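PDB 1XKF: hypoxic response protein 1 from Mycobacterium tuberculosis, which is of unknown function but forms a secreted, zinc-binding homodimer of CBS domains that, unlike some relatives, does not seem to bind AMP. Local coordinates for residues D12-G17 / R115-V120; Y85-N90 / V108-E113; Q104-P109 / V120-I125. All blocks are in the same frame, centred on the assembly; numbering follows the deposited sequence.

In the fold
The three contacts follow one four-stranded sheet from edge to edge. Contact 1 adds the short strand 15-16 to strand 115-121, contact 3 pairs that strand with 107-112, and contact 2 adds strand 87-88 beyond it. Val120 belongs to contacts 1 and 3, Val108 and Pro109 to contacts 2 and 3. All three are partly buried. Contact 2 has the most apolar chemistry, valines, proline and tyrosines around a parallel pairing. Contact 1 mixes tight methionine-valine packing with an exposed asparagine. Contact 3, where the hairpin opens toward a helix, carries charge. Along the chain, contact 2 is nested within the loop closed by contact 1, which alternates with contact 3.

Contact 1: residues D12-G17 / R115-V120; sequences DIMNAG and RLVGIV
The carbonyl of Ile119 is gripped by Asn15 from both faces of its plane: the backbone N-H comes from one face and the side-chain amide from the other. Asn15 N lies 2.8 Å from Ile119 O in an almost straight bond (173° at the hydrogen). Asn15 ND2, 3.1 Å from the same Ile119 O, sits 38° above the carbonyl plane in a more bent bond. CG lies beside its own backbone N (chi1 -66°), which brings ND2 to the same oxygen that the backbone N-H uses; ND2 also has a weak bond to Asp124. Ile119 N returns to Asn15 O at 3.1 Å, completing the antiparallel hydrogen-bonded pair. Two residues on, Gly17 N reaches Val117 O at 3.2 Å, at the classic beta bulge that Val117 and Gly118 form opposite Val110.

On the other face of the strand pair Met14 runs extended along the partner chain. Its SD rests 3.8 Å from Gly118 CA, where no side chain intervenes, and CE ends beside Val117, crossing that side chain at a slant. Its root is packed tightly, with Met14 CB only 3.3 Å from Val120 CG2. Ile13 CG2 meets the other branch, Val120 CG1, at 3.9 Å, and the Ile13 side chain also touches His128, a probable zinc ligand.

Residues 15-16, near the N-terminus, thus form an outermost strand of the sheet that also holds strands 87-88, 107-112 and 115-121. Two donors on one carbonyl, with the Met14 sulfur and methyl packed on the other face, imply a join fixed by both direction-dependent bonds and close apolar fit.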
# COMPACT_ATOMS: atom_id res chain seq x y z
N ASP B 12 16.22 -20.29 -8.91
CA ASP B 12 15.42 -21.48 -8.61
C ASP B 12 14.06 -21.11 -8.02
O ASP B 12 13.05 -21.75 -8.29
CB ASP B 12 16.14 -22.36 -7.58
CG ASP B 12 17.41 -23.00 -8.12
OD1 ASP B 12 18.32 -23.26 -7.31
OD2 ASP B 12 17.48 -23.25 -9.34
N ILE B 13 14.06 -20.06 -7.20
CA ILE B 13 12.88 -19.60 -6.47
C ILE B 13 11.98 -18.55 -7.14
O ILE B 13 10.77 -18.54 -6.93
CB ILE B 13 13.34 -19.05 -5.09
CG1 ILE B 13 14.09 -20.15 -4.34
CG2 ILE B 13 12.17 -18.54 -4.27
CD1 ILE B 13 14.67 -19.71 -3.01
N MET B 14 12.57 -17.69 -7.96
CA MET B 14 11.83 -16.60 -8.60
C MET B 14 10.71 -16.93 -9.57
O MET B 14 10.62 -18.02 -10.13
CB MET B 14 12.80 -15.69 -9.34
CG MET B 14 13.47 -16.37 -10.52
SD MET B 14 14.54 -15.25 -11.42
CE MET B 14 14.71 -16.12 -13.00
N ASN B 15 9.85 -15.93 -9.76
CA ASN B 15 8.77 -16.01 -10.73
C ASN B 15 9.46 -15.40 -11.94
O ASN B 15 9.66 -14.18 -12.02
CB ASN B 15 7.60 -15.14 -10.28
CG ASN B 15 6.95 -15.65 -9.01
OD1 ASN B 15 6.30 -16.70 -9.02
ND2 ASN B 15 7.14 -14.94 -7.91
N ALA B 16 9.86 -16.26 -12.87
CA ALA B 16 10.59 -15.84 -14.06
C ALA B 16 9.75 -15.27 -15.20
O ALA B 16 8.65 -15.75 -15.47
CB ALA B 16 11.43 -17.00 -14.59
N GLY B 17 10.29 -14.25 -15.85
CA GLY B 17 9.61 -13.64 -16.98
C GLY B 17 8.43 -12.74 -16.68
O GLY B 17 7.39 -12.86 -17.33
N ARG B 115 19.99 -7.28 -16.44
CA ARG B 115 18.60 -7.35 -16.86
C ARG B 115 17.71 -8.05 -15.85
O ARG B 115 18.10 -9.03 -15.23
CB ARG B 115 18.49 -8.07 -18.21
CG ARG B 115 19.18 -7.34 -19.35
CD ARG B 115 19.13 -8.12 -20.66
NE ARG B 115 17.77 -8.28 -21.16
CZ ARG B 115 17.03 -9.38 -21.01
NH1 ARG B 115 17.51 -10.43 -20.36
NH2 ARG B 115 15.80 -9.42 -21.50
N LEU B 116 16.50 -7.53 -15.68
CA LEU B 116 15.54 -8.13 -14.77
C LEU B 116 15.16 -9.49 -15.35
O LEU B 116 14.85 -9.57 -16.54
CB LEU B 116 14.28 -7.27 -14.67
CG LEU B 116 13.14 -7.89 -13.85
CD1 LEU B 116 13.40 -7.64 -12.37
CD2 LEU B 116 11.81 -7.29 -14.26
N VAL B 117 15.18 -10.54 -14.54
CA VAL B 117 14.81 -11.86 -15.04
C VAL B 117 13.69 -12.49 -14.21
O VAL B 117 13.17 -13.55 -14.57
CB VAL B 117 16.02 -12.83 -15.07
CG1 VAL B 117 17.06 -12.33 -16.07
CG2 VAL B 117 16.63 -12.96 -13.68
N GLY B 118 13.31 -11.83 -13.12
CA GLY B 118 12.24 -12.36 -12.28
C GLY B 118 12.01 -11.58 -11.00
O GLY B 118 12.68 -10.59 -10.72
N ILE B 119 11.04 -12.04 -10.22
CA ILE B 119 10.66 -11.42 -8.95
C ILE B 119 10.54 -12.53 -7.91
O ILE B 119 9.94 -13.57 -8.18
CB ILE B 119 9.29 -10.71 -9.06
CG1 ILE B 119 9.40 -9.47 -9.96
CG2 ILE B 119 8.79 -10.31 -7.67
CD1 ILE B 119 10.06 -8.29 -9.30
N VAL B 120 11.11 -12.31 -6.73
CA VAL B 120 11.04 -13.29 -5.64
C VAL B 120 10.32 -12.68 -4.44
O VAL B 120 10.58 -11.53 -4.08
CB VAL B 120 12.45 -13.73 -5.17
CG1 VAL B 120 12.33 -14.65 -3.96
CG2 VAL B 120 13.19 -14.45 -6.28

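Contact 2: residues Y85-N90 / V108-E113; sequences YYVDAN and VPVISE
Val87 and Ile111 carry the backbone bonds of a parallel pairing: Val87 N to Pro109 O at 3.1 Å, and Ile111 N to Val87 O at 2.9 Å. Ala89 N to Ile111 O adds a weak third bond as the strand ends.

Apolar contacts fall on two faces. On that of Val87 and Val110, their CG2 methyls meet at 4.0 Å, and Val110 CG1, anti to its own N (chi1 -176°), lies 3.5 Å from Ala89 CA. Helix 93-103 packs there through Met96 and Val99, completing the beta-alpha-beta crossover, strand 87-88, helix, strand 107-112, of the second CBS domain. On the other face Ile111 CD1 approaches Tyr86 CB to 3.4 Å. Ahead of strand 87-88, the Tyr85 ring crosses Pro109 at about a right angle, Tyr85 CE1 to Pro109 CD 3.9 Å; it also stacks on His103, a probable zinc ligand.

Polar side chains gather at the exposed end. Asp88 OD2 accepts from Asn90 N in an Asx turn, met from above the carboxylate plane, and a water 2.8 Å from Ser112 OG links weakly to that same OD2.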
# COMPACT_ATOMS: atom_id res chain seq x y z
N TYR B 85 16.86 -1.80 -5.47
CA TYR B 85 17.43 -2.91 -4.71
C TYR B 85 17.10 -4.17 -5.48
O TYR B 85 16.11 -4.22 -6.21
CB TYR B 85 16.82 -2.96 -3.31
CG TYR B 85 15.31 -2.88 -3.30
CD1 TYR B 85 14.53 -3.99 -3.60
CD2 TYR B 85 14.67 -1.68 -3.00
CE1 TYR B 85 13.13 -3.90 -3.60
CE2 TYR B 85 13.29 -1.58 -3.01
CZ TYR B 85 12.52 -2.69 -3.31
OH TYR B 85 11.15 -2.59 -3.31
N TYR B 86 17.91 -5.20 -5.30
CA TYR B 86 17.70 -6.45 -6.04
C TYR B 86 18.72 -7.48 -5.59
O TYR B 86 19.55 -7.21 -4.72
CB TYR B 86 17.89 -6.17 -7.53
CG TYR B 86 19.20 -5.47 -7.86
CD1 TYR B 86 20.40 -6.18 -7.91
CD2 TYR B 86 19.25 -4.08 -8.05
CE1 TYR B 86 21.63 -5.54 -8.14
CE2 TYR B 86 20.47 -3.42 -8.27
CZ TYR B 86 21.65 -4.16 -8.31
OH TYR B 86 22.85 -3.51 -8.51
N VAL B 87 18.64 -8.67 -6.17
CA VAL B 87 19.61 -9.72 -5.89
C VAL B 87 19.98 -10.32 -7.23
O VAL B 87 19.20 -10.24 -8.19
CB VAL B 87 19.03 -10.85 -5.00
CG1 VAL B 87 18.77 -10.33 -3.60
CG2 VAL B 87 17.75 -11.41 -5.62
N ASP B 88 21.17 -10.91 -7.30
CA ASP B 88 21.62 -11.55 -8.53
C ASP B 88 20.88 -12.89 -8.60
O ASP B 88 20.44 -13.42 -7.58
CB ASP B 88 23.12 -11.80 -8.49
CG ASP B 88 23.65 -12.38 -9.79
OD1 ASP B 88 23.77 -11.62 -10.77
OD2 ASP B 88 23.92 -13.60 -9.83
N ALA B 89 20.75 -13.43 -9.81
CA ALA B 89 20.07 -14.70 -10.01
C ALA B 89 20.74 -15.84 -9.23
O ALA B 89 20.13 -16.87 -8.98
CB ALA B 89 20.04 -15.03 -11.49
N ASN B 90 22.00 -15.64 -8.85
CA ASN B 90 22.73 -16.67 -8.11
C ASN B 90 22.72 -16.46 -6.60
O ASN B 90 23.37 -17.20 -5.85
CB ASN B 90 24.18 -16.76 -8.59
CG ASN B 90 24.30 -17.12 -10.06
OD1 ASN B 90 23.63 -18.04 -10.54
ND2 ASN B 90 25.15 -16.40 -10.78
N VAL B 108 11.44 -8.86 -3.95
CA VAL B 108 12.66 -8.31 -4.51
C VAL B 108 12.91 -8.76 -5.95
O VAL B 108 12.71 -9.92 -6.30
CB VAL B 108 13.89 -8.71 -3.66
CG1 VAL B 108 15.17 -8.22 -4.30
CG2 VAL B 108 13.76 -8.11 -2.27
N PRO B 109 13.32 -7.82 -6.81
CA PRO B 109 13.59 -8.18 -8.20
C PRO B 109 14.89 -8.96 -8.32
O PRO B 109 15.82 -8.77 -7.52
CB PRO B 109 13.63 -6.82 -8.91
CG PRO B 109 14.08 -5.89 -7.84
CD PRO B 109 13.31 -6.35 -6.64
N VAL B 110 14.95 -9.85 -9.31
CA VAL B 110 16.14 -10.66 -9.55
C VAL B 110 16.75 -10.24 -10.88
O VAL B 110 16.05 -10.16 -11.90
CB VAL B 110 15.78 -12.16 -9.61
CG1 VAL B 110 17.05 -12.99 -9.77
CG2 VAL B 110 15.02 -12.56 -8.36
N ILE B 111 18.05 -9.98 -10.87
CA ILE B 111 18.76 -9.55 -12.06
C ILE B 111 19.84 -10.53 -12.48
O ILE B 111 20.36 -11.29 -11.67
CB ILE B 111 19.41 -8.15 -11.84
CG1 ILE B 111 18.34 -7.05 -11.89
CG2 ILE B 111 20.46 -7.88 -12.90
CD1 ILE B 111 17.32 -7.13 -10.79
N SER B 112 20.15 -10.51 -13.77
CA SER B 112 21.19 -11.34 -14.34
C SER B 112 21.74 -10.55 -15.52
O SER B 112 21.00 -10.22 -16.45
CB SER B 112 20.62 -12.68 -14.82
OG SER B 112 21.65 -13.55 -15.25
N GLU B 113 23.02 -10.22 -15.45
CA GLU B 113 23.68 -9.46 -16.50
C GLU B 113 22.98 -8.14 -16.77
O GLU B 113 22.73 -7.78 -17.92
CB GLU B 113 23.77 -10.29 -17.78
CG GLU B 113 24.45 -11.63 -17.57
CD GLU B 113 24.82 -12.31 -18.87
OE1 GLU B 113 25.71 -11.79 -19.58
OE2 GLU B 113 24.21 -13.35 -19.19
O HOH W 1 23.25 -14.41 -13.14

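Contact 3: residues Q104-P109 / V120-I125; sequences QVRRVP and VTEADI
The methyl of Thr121 lies over the centre of the Arg107 guanidinium, CG2 sitting 3.8 Å above its plane, so a cationic flat group is covered on one face by a carbon. The two side chains run side by side in the same direction from the non-hydrogen-bonded pair Arg107-Thr121. The Arg107 chain starts extended and then bends at chi3 (-58°), which swings the guanidinium across the methyl.

Next to it, Arg106 and Glu122 carry opposite charges without forming a salt bridge. Glu122 OE1 packs 3.3 Å from Arg106 CG, on the aliphatic part of the chain. It stays 4.2 Å from Arg106 NE and lies far off the guanidinium plane, where none of the N-H groups is aimed at it. The two flat groups are tilted by 25°, and any attraction is probably weak and undirected.

The backbone pairing beneath is regular. Val108 N reaches Val120 O at 2.8 Å and Val120 N returns to Val108 O at 2.9 Å, while Glu122 N, already in the helix, still bonds to Arg106 O. The side chains of Val108 and Val120 occupy the face opposite Arg107 and Thr121, where Met100 touches Val108 and Met96 touches Val120.

Thr121 also has a second task. Its OG1 makes a bond to Asp124 OD2, which takes Thr121 N from the same face of its carboxylate plane. Two donors and the nearby helix start would probably favour a charged carboxylate on this buried residue. Thr121 OG1 accepts from Asp124 N at 3.1 Å and Asp124 OD2 accepts from Thr121 N, the two bonds of a capping box, with OG1 to OD2 as an addition. Thr121 is the N-cap, placed where a CBS-domain beta hairpin, strands 107-112 and 115-121, hands over directly to helix 122-127.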
# COMPACT_ATOMS: atom_id res chain seq x y z
N GLN B 104 13.22 -3.27 3.94
CA GLN B 104 11.89 -3.41 4.53
C GLN B 104 10.81 -3.77 3.52
O GLN B 104 9.76 -3.13 3.46
CB GLN B 104 11.51 -2.11 5.25
N VAL B 105 11.07 -4.80 2.72
CA VAL B 105 10.11 -5.27 1.73
C VAL B 105 10.04 -6.79 1.79
O VAL B 105 10.91 -7.43 2.39
CB VAL B 105 10.50 -4.82 0.30
CG1 VAL B 105 10.42 -3.31 0.18
CG2 VAL B 105 11.90 -5.29 -0.04
N ARG B 106 9.01 -7.37 1.18
CA ARG B 106 8.83 -8.82 1.16
C ARG B 106 8.90 -9.33 -0.27
O ARG B 106 8.57 -10.48 -0.56
CB ARG B 106 7.46 -9.20 1.74
CG ARG B 106 7.22 -8.70 3.15
CD ARG B 106 5.82 -9.08 3.60
NE ARG B 106 5.49 -8.50 4.90
CZ ARG B 106 4.33 -8.69 5.52
NH1 ARG B 106 3.39 -9.44 4.96
NH2 ARG B 106 4.11 -8.13 6.70
N ARG B 107 9.32 -8.45 -1.17
CA ARG B 107 9.42 -8.78 -2.58
C ARG B 107 10.69 -8.13 -3.13
O ARG B 107 10.98 -6.98 -2.80
CB ARG B 107 8.18 -8.24 -3.29
CG ARG B 107 8.17 -8.34 -4.80
CD ARG B 107 6.93 -7.63 -5.32
NE ARG B 107 5.72 -8.21 -4.76
CZ ARG B 107 4.95 -9.10 -5.39
NH1 ARG B 107 5.28 -9.52 -6.61
NH2 ARG B 107 3.88 -9.59 -4.79
N VAL B 108 11.44 -8.86 -3.95
CA VAL B 108 12.66 -8.31 -4.51
C VAL B 108 12.91 -8.76 -5.95
O VAL B 108 12.71 -9.92 -6.30
CB VAL B 108 13.89 -8.71 -3.66
CG1 VAL B 108 15.17 -8.22 -4.30
CG2 VAL B 108 13.76 -8.11 -2.27
N PRO B 109 13.32 -7.82 -6.81
CA PRO B 109 13.59 -8.18 -8.20
C PRO B 109 14.89 -8.96 -8.32
O PRO B 109 15.82 -8.77 -7.52
CB PRO B 109 13.63 -6.82 -8.91
CG PRO B 109 14.08 -5.89 -7.84
CD PRO B 109 13.31 -6.35 -6.64
N VAL B 120 11.11 -12.31 -6.73
CA VAL B 120 11.04 -13.29 -5.64
C VAL B 120 10.32 -12.68 -4.44
O VAL B 120 10.58 -11.53 -4.08
CB VAL B 120 12.45 -13.73 -5.17
CG1 VAL B 120 12.33 -14.65 -3.96
CG2 VAL B 120 13.19 -14.45 -6.28
N THR B 121 9.41 -13.43 -3.84
CA THR B 121 8.67 -12.95 -2.67
C THR B 121 9.00 -13.84 -1.47
O THR B 121 9.50 -14.96 -1.64
CB THR B 121 7.15 -13.00 -2.90
OG1 THR B 121 6.71 -14.36 -2.95
CG2 THR B 121 6.79 -12.32 -4.21
N GLU B 122 8.73 -13.36 -0.26
CA GLU B 122 9.01 -14.17 0.92
C GLU B 122 8.21 -15.46 0.86
O GLU B 122 8.67 -16.51 1.32
CB GLU B 122 8.67 -13.41 2.20
CG GLU B 122 9.55 -12.21 2.46
CD GLU B 122 9.48 -11.74 3.90
OE1 GLU B 122 8.36 -11.56 4.41
OE2 GLU B 122 10.55 -11.54 4.52
N ALA B 123 7.01 -15.38 0.29
CA ALA B 123 6.16 -16.56 0.16
C ALA B 123 6.84 -17.58 -0.75
O ALA B 123 6.73 -18.78 -0.53
CB ALA B 123 4.79 -16.17 -0.39
N ASP B 124 7.54 -17.10 -1.78
CA ASP B 124 8.23 -18.01 -2.69
C ASP B 124 9.35 -18.70 -1.92
O ASP B 124 9.53 -19.92 -2.02
CB ASP B 124 8.83 -17.27 -3.89
CG ASP B 124 7.78 -16.57 -4.73
OD1 ASP B 124 6.71 -17.16 -4.98
OD2 ASP B 124 8.03 -15.43 -5.17
N ILE B 125 10.12 -17.92 -1.17
CA ILE B 125 11.21 -18.48 -0.39
C ILE B 125 10.66 -19.54 0.57
O ILE B 125 11.26 -20.60 0.75
CB ILE B 125 11.93 -17.39 0.44
CG1 ILE B 125 12.58 -16.37 -0.49
CG2 ILE B 125 12.96 -18.03 1.35
CD1 ILE B 125 13.24 -15.20 0.24